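Local coordinates for protein exoribonuclease II, mitochondrial (Candida glabrata, PDB 6F3H) that probably degrades RNA from the 3' end as the magnesium-dependent nuclease component of the mitochondrial RNA degradosome, at residues L417-D430 and T488-K500. The protein carries 1 engineered substitution. Residues are numbered along the deposited sequence; the frame is centred on the assembly and turned at random.
Sequences LDGVRSRIHIHIAD and TETISFSFELVNK
Arg421 and Arg423 of strand 421-429 meet Glu496 of the antiparallel strand 488-499 on one face of the mixed sheet of the RNB domain, a worked example of a sheet whose faces differ in chemistry. The backbone frame is regular: Ser422 with Leu497, Ile424 with Phe495, Ile426 with Phe493 and Ile428 with Ile491 are hydrogen-bonded pairs, each closed by two N-H to carbonyl bonds. Asn499 N extends the series to Val420 O.

One face is polar. Glu496 lies between two arginines, each using a different oxygen. Arg421 NH1 donates to OE1 of Glu496 at 3.0 Å, with guanidinium and carboxylate planes nearly perpendicular (87°), while CG1 of Val498 lies over one guanidinium face, toward its rim. Arg423 runs alongside Glu496 and, bent at its third torsion, turns its flank to OE2. NE of Arg423 meets Glu496 OE2 at 2.8 Å on the anti side; its NH2 reaches the same oxygen from above the carboxylate plane. Arg423 NH1 also pairs with Glu415 of the adjoining strand. Farther along, two histidine–serine hydrogen bonds follow: ND1 of His425 is 2.6 Å from OG of Ser494, at the ring edge in a bent bond (130°), and ND1 of His427 is 2.8 Å from OG of Ser492, at the ring edge and nearly straight (171°). NE2 of His427 is hydrogen-bonded to OG of Ser413, and Phe392 meets both histidines edge-to-face.

The reverse face is largely apolar. CB of Ile424 rests over the ring of Phe495, its CG1 crosses Leu497 CD1, and CG1 of Ile428 touches CE1 of Phe493 at 3.9 Å. Ile428, close to the magnesium ligand Asp410, packs with Ile491 on helix 703-716. Glu496, with one oxygen to each arginine, and the two histidine–serine bonds tie the strands across the polar face, consistent with fixing which residues stand opposite each other.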
loop_
_atom_site.group_PDB
_atom_site.type_symbol
_atom_site.label_atom_id
_atom_site.label_comp_id
_atom_site.label_asym_id
_atom_site.label_seq_id
_atom_site.Cartn_x
_atom_site.Cartn_y
_atom_site.Cartn_z
ATOM N N LEU A 417 -5.473 40.344 -4.074
ATOM C CA LEU A 417 -5.880 41.468 -3.252
ATOM C C LEU A 417 -4.994 42.686 -3.479
ATOM O O LEU A 417 -5.483 43.792 -3.717
ATOM C CB LEU A 417 -5.806 41.054 -1.786
ATOM C CG LEU A 417 -6.614 39.818 -1.452
ATOM C CD1 LEU A 417 -6.569 39.536 0.044
ATOM C CD2 LEU A 417 -8.032 40.024 -1.945
ATOM N N ASP A 418 -3.684 42.479 -3.403
ATOM C CA ASP A 418 -2.693 43.518 -3.611
ATOM C C ASP A 418 -1.570 42.903 -4.426
ATOM O O ASP A 418 -1.573 41.701 -4.710
ATOM C CB ASP A 418 -2.165 44.075 -2.280
ATOM N N GLY A 419 -0.615 43.734 -4.829
ATOM C CA GLY A 419 0.610 43.197 -5.398
ATOM C C GLY A 419 1.367 42.326 -4.418
ATOM O O GLY A 419 2.060 41.379 -4.812
ATOM N N VAL A 420 1.257 42.645 -3.129
ATOM C CA VAL A 420 1.977 41.930 -2.088
ATOM C C VAL A 420 1.234 40.671 -1.617
ATOM O O VAL A 420 1.865 39.697 -1.186
ATOM C CB VAL A 420 2.224 42.904 -0.929
ATOM C CG1 VAL A 420 0.907 43.532 -0.532
ATOM C CG2 VAL A 420 2.877 42.186 0.259
ATOM N N ARG A 421 -0.099 40.678 -1.658
ATOM C CA ARG A 421 -0.915 39.681 -0.982
ATOM C C ARG A 421 -1.953 39.031 -1.896
ATOM O O ARG A 421 -2.642 39.718 -2.664
ATOM C CB ARG A 421 -1.597 40.339 0.189
ATOM C CG ARG A 421 -2.577 39.498 0.861
ATOM C CD ARG A 421 -3.046 40.215 2.082
ATOM N NE ARG A 421 -1.936 40.495 3.003
ATOM C CZ ARG A 421 -1.735 39.903 4.185
ATOM N NH1 ARG A 421 -2.543 38.937 4.615
ATOM N NH2 ARG A 421 -0.699 40.266 4.937
ATOM N N SER A 422 -2.084 37.700 -1.784
ATOM C CA SER A 422 -3.082 36.930 -2.517
ATOM C C SER A 422 -3.857 36.064 -1.535
ATOM O O SER A 422 -3.309 35.589 -0.536
ATOM C CB SER A 422 -2.447 36.022 -3.576
ATOM O OG SER A 422 -1.308 36.607 -4.183
ATOM N N ARG A 423 -5.131 35.841 -1.824
ATOM C CA ARG A 423 -5.928 34.943 -1.009
ATOM C C ARG A 423 -6.246 33.693 -1.806
ATOM O O ARG A 423 -6.601 33.766 -2.989
ATOM C CB ARG A 423 -7.235 35.562 -0.534
ATOM C CG ARG A 423 -8.102 34.527 0.178
ATOM C CD ARG A 423 -9.397 35.077 0.716
ATOM N NE ARG A 423 -9.224 36.365 1.372
ATOM C CZ ARG A 423 -9.937 37.447 1.080
ATOM N NH1 ARG A 423 -10.873 37.386 0.145
ATOM N NH2 ARG A 423 -9.718 38.585 1.720
ATOM N N ILE A 424 -6.111 32.549 -1.144
ATOM C CA ILE A 424 -6.217 31.254 -1.784
ATOM C C ILE A 424 -7.336 30.440 -1.176
ATOM O O ILE A 424 -7.514 30.413 0.046
ATOM C CB ILE A 424 -4.897 30.501 -1.679
ATOM C CG1 ILE A 424 -3.791 31.489 -2.006
ATOM C CG2 ILE A 424 -4.954 29.327 -2.578
ATOM C CD1 ILE A 424 -3.800 31.937 -3.455
ATOM N N HIS A 425 -8.061 29.748 -2.043
ATOM C CA HIS A 425 -9.162 28.895 -1.649
ATOM C C HIS A 425 -8.973 27.534 -2.267
ATOM O O HIS A 425 -8.849 27.416 -3.489
ATOM C CB HIS A 425 -10.483 29.477 -2.085
ATOM C CG HIS A 425 -10.761 30.815 -1.489
ATOM N ND1 HIS A 425 -11.374 30.968 -0.263
ATOM C CD2 HIS A 425 -10.510 32.061 -1.948
ATOM C CE1 HIS A 425 -11.498 32.255 -0.001
ATOM N NE2 HIS A 425 -10.985 32.938 -1.008
ATOM N N ILE A 426 -8.977 26.519 -1.421
ATOM C CA ILE A 426 -8.841 25.142 -1.842
ATOM C C ILE A 426 -10.149 24.474 -1.542
ATOM O O ILE A 426 -10.516 24.304 -0.374
ATOM C CB ILE A 426 -7.698 24.448 -1.120
ATOM C CG1 ILE A 426 -6.542 25.418 -1.051
ATOM C CG2 ILE A 426 -7.311 23.192 -1.857
ATOM C CD1 ILE A 426 -6.000 25.739 -2.426
ATOM N N HIS A 427 -10.848 24.100 -2.590
ATOM C CA HIS A 427 -12.170 23.533 -2.449
ATOM C C HIS A 427 -12.052 22.048 -2.653
ATOM O O HIS A 427 -11.667 21.589 -3.729
ATOM C CB HIS A 427 -13.152 24.136 -3.436
ATOM C CG HIS A 427 -13.003 25.605 -3.557
ATOM N ND1 HIS A 427 -13.381 26.460 -2.550
ATOM C CD2 HIS A 427 -12.539 26.376 -4.566
ATOM C CE1 HIS A 427 -13.122 27.698 -2.926
ATOM N NE2 HIS A 427 -12.619 27.675 -4.148
ATOM N N ILE A 428 -12.371 21.313 -1.618
ATOM C CA ILE A 428 -12.268 19.876 -1.623
ATOM C C ILE A 428 -13.689 19.358 -1.725
ATOM O O ILE A 428 -14.589 19.884 -1.062
ATOM C CB ILE A 428 -11.579 19.406 -0.334
ATOM C CG1 ILE A 428 -10.126 19.857 -0.333
ATOM C CG2 ILE A 428 -11.598 17.919 -0.281
ATOM C CD1 ILE A 428 -9.489 19.815 -1.702
ATOM N N ALA A 429 -13.901 18.354 -2.563
ATOM C CA ALA A 429 -15.226 17.762 -2.612
ATOM C C ALA A 429 -15.642 17.347 -1.206
ATOM O O ALA A 429 -14.791 17.078 -0.350
ATOM C CB ALA A 429 -15.238 16.568 -3.556
ATOM N N ASP A 430 -16.936 17.272 -0.935
ATOM C CA ASP A 430 -17.397 16.983 0.417
ATOM C C ASP A 430 -18.210 15.703 0.405
ATOM O O ASP A 430 -19.442 15.716 0.539
ATOM C CB ASP A 430 -18.206 18.129 1.012
ATOM C CG ASP A 430 -18.755 17.774 2.355
ATOM O OD1 ASP A 430 -17.976 17.221 3.163
ATOM O OD2 ASP A 430 -19.952 18.029 2.596
ATOM N N THR A 488 -22.328 23.229 -6.175
ATOM C CA THR A 488 -21.481 22.099 -5.818
ATOM C C THR A 488 -20.886 22.324 -4.436
ATOM O O THR A 488 -20.102 23.257 -4.233
ATOM C CB THR A 488 -20.377 21.916 -6.859
ATOM O OG1 THR A 488 -20.964 21.411 -8.068
ATOM C CG2 THR A 488 -19.323 20.955 -6.362
ATOM N N GLU A 489 -21.291 21.485 -3.492
ATOM C CA GLU A 489 -20.861 21.600 -2.109
ATOM C C GLU A 489 -19.397 21.241 -1.958
ATOM O O GLU A 489 -18.896 20.302 -2.580
ATOM C CB GLU A 489 -21.704 20.706 -1.216
ATOM C CG GLU A 489 -23.141 20.572 -1.669
ATOM C CD GLU A 489 -24.054 20.148 -0.534
ATOM O OE1 GLU A 489 -23.831 20.619 0.607
ATOM O OE2 GLU A 489 -24.986 19.345 -0.775
ATOM N N THR A 490 -18.703 21.992 -1.125
ATOM C CA THR A 490 -17.299 21.746 -0.914
ATOM C C THR A 490 -17.026 21.827 0.557
ATOM O O THR A 490 -17.868 22.251 1.351
ATOM C CB THR A 490 -16.383 22.776 -1.564
ATOM O OG1 THR A 490 -16.308 23.913 -0.698
ATOM C CG2 THR A 490 -16.914 23.188 -2.873
ATOM N N ILE A 491 -15.794 21.486 0.886
ATOM C CA ILE A 491 -15.156 21.933 2.100
ATOM C C ILE A 491 -13.979 22.771 1.662
ATOM O O ILE A 491 -13.084 22.272 0.973
ATOM C CB ILE A 491 -14.685 20.765 2.970
ATOM C CG1 ILE A 491 -15.870 19.892 3.377
ATOM C CG2 ILE A 491 -13.998 21.294 4.203
ATOM C CD1 ILE A 491 -15.531 18.905 4.522
ATOM N N SER A 492 -13.955 24.026 2.073
ATOM C CA SER A 492 -13.008 24.953 1.495
ATOM C C SER A 492 -12.097 25.532 2.562
ATOM O O SER A 492 -12.537 25.923 3.650
ATOM C CB SER A 492 -13.747 26.041 0.731
ATOM O OG SER A 492 -14.626 25.453 -0.216
ATOM N N PHE A 493 -10.820 25.586 2.219
ATOM C CA PHE A 493 -9.772 26.028 3.116
ATOM C C PHE A 493 -9.183 27.279 2.516
ATOM O O PHE A 493 -8.676 27.244 1.398
ATOM C CB PHE A 493 -8.700 24.963 3.257
ATOM C CG PHE A 493 -9.243 23.641 3.672
ATOM C CD1 PHE A 493 -9.852 22.803 2.736
ATOM C CD2 PHE A 493 -9.156 23.222 4.992
ATOM C CE1 PHE A 493 -10.372 21.572 3.114
ATOM C CE2 PHE A 493 -9.672 21.998 5.369
ATOM C CZ PHE A 493 -10.279 21.170 4.432
ATOM N N SER A 494 -9.250 28.368 3.246
ATOM C CA SER A 494 -8.908 29.663 2.701
ATOM C C SER A 494 -7.828 30.282 3.560
ATOM O O SER A 494 -7.800 30.073 4.777
ATOM C CB SER A 494 -10.131 30.559 2.645
ATOM O OG SER A 494 -11.239 29.844 2.123
ATOM N N PHE A 495 -6.915 30.995 2.914
ATOM C CA PHE A 495 -5.833 31.661 3.624
ATOM C C PHE A 495 -5.095 32.568 2.654
ATOM O O PHE A 495 -5.272 32.486 1.435
ATOM C CB PHE A 495 -4.873 30.666 4.221
ATOM C CG PHE A 495 -4.421 29.681 3.241
ATOM C CD1 PHE A 495 -5.146 28.518 3.027
ATOM C CD2 PHE A 495 -3.316 29.943 2.454
ATOM C CE1 PHE A 495 -4.739 27.589 2.075
ATOM C CE2 PHE A 495 -2.904 29.040 1.505
ATOM C CZ PHE A 495 -3.615 27.849 1.314
ATOM N N GLU A 496 -4.239 33.416 3.210
ATOM C CA GLU A 496 -3.552 34.420 2.427
ATOM C C GLU A 496 -2.052 34.292 2.537
ATOM O O GLU A 496 -1.500 33.988 3.601
ATOM C CB GLU A 496 -3.962 35.801 2.832
ATOM C CG GLU A 496 -5.337 36.118 2.341
ATOM C CD GLU A 496 -5.992 37.195 3.160
ATOM O OE1 GLU A 496 -5.248 37.974 3.786
ATOM O OE2 GLU A 496 -7.240 37.273 3.171
ATOM N N LEU A 497 -1.421 34.540 1.408
ATOM C CA LEU A 497 0.015 34.528 1.258
ATOM C C LEU A 497 0.483 35.900 0.851
ATOM O O LEU A 497 -0.153 36.571 0.034
ATOM C CB LEU A 497 0.448 33.535 0.217
ATOM C CG LEU A 497 0.041 32.142 0.609
ATOM C CD1 LEU A 497 -0.674 31.526 -0.529
ATOM C CD2 LEU A 497 1.322 31.434 0.870
ATOM N N VAL A 498 1.610 36.286 1.418
ATOM C CA VAL A 498 2.215 37.580 1.181
ATOM C C VAL A 498 3.572 37.363 0.529
ATOM O O VAL A 498 4.345 36.507 0.971
ATOM C CB VAL A 498 2.321 38.354 2.499
ATOM C CG1 VAL A 498 0.990 38.305 3.169
ATOM C CG2 VAL A 498 3.318 37.694 3.418
ATOM N N ASN A 499 3.833 38.079 -0.558
ATOM C CA ASN A 499 5.180 38.078 -1.109
ATOM C C ASN A 499 6.082 38.846 -0.158
ATOM O O ASN A 499 5.700 39.895 0.362
ATOM C CB ASN A 499 5.211 38.691 -2.506
ATOM C CG ASN A 499 4.253 38.015 -3.456
ATOM O OD1 ASN A 499 3.266 37.413 -3.032
ATOM N ND2 ASN A 499 4.528 38.121 -4.754
ATOM N N LYS A 500 7.260 38.291 0.111
ATOM C CA LYS A 500 8.199 38.872 1.060
ATOM C C LYS A 500 9.327 39.616 0.342
ATOM O O LYS A 500 9.594 39.417 -0.848
ATOM C CB LYS A 500 8.767 37.791 1.991
#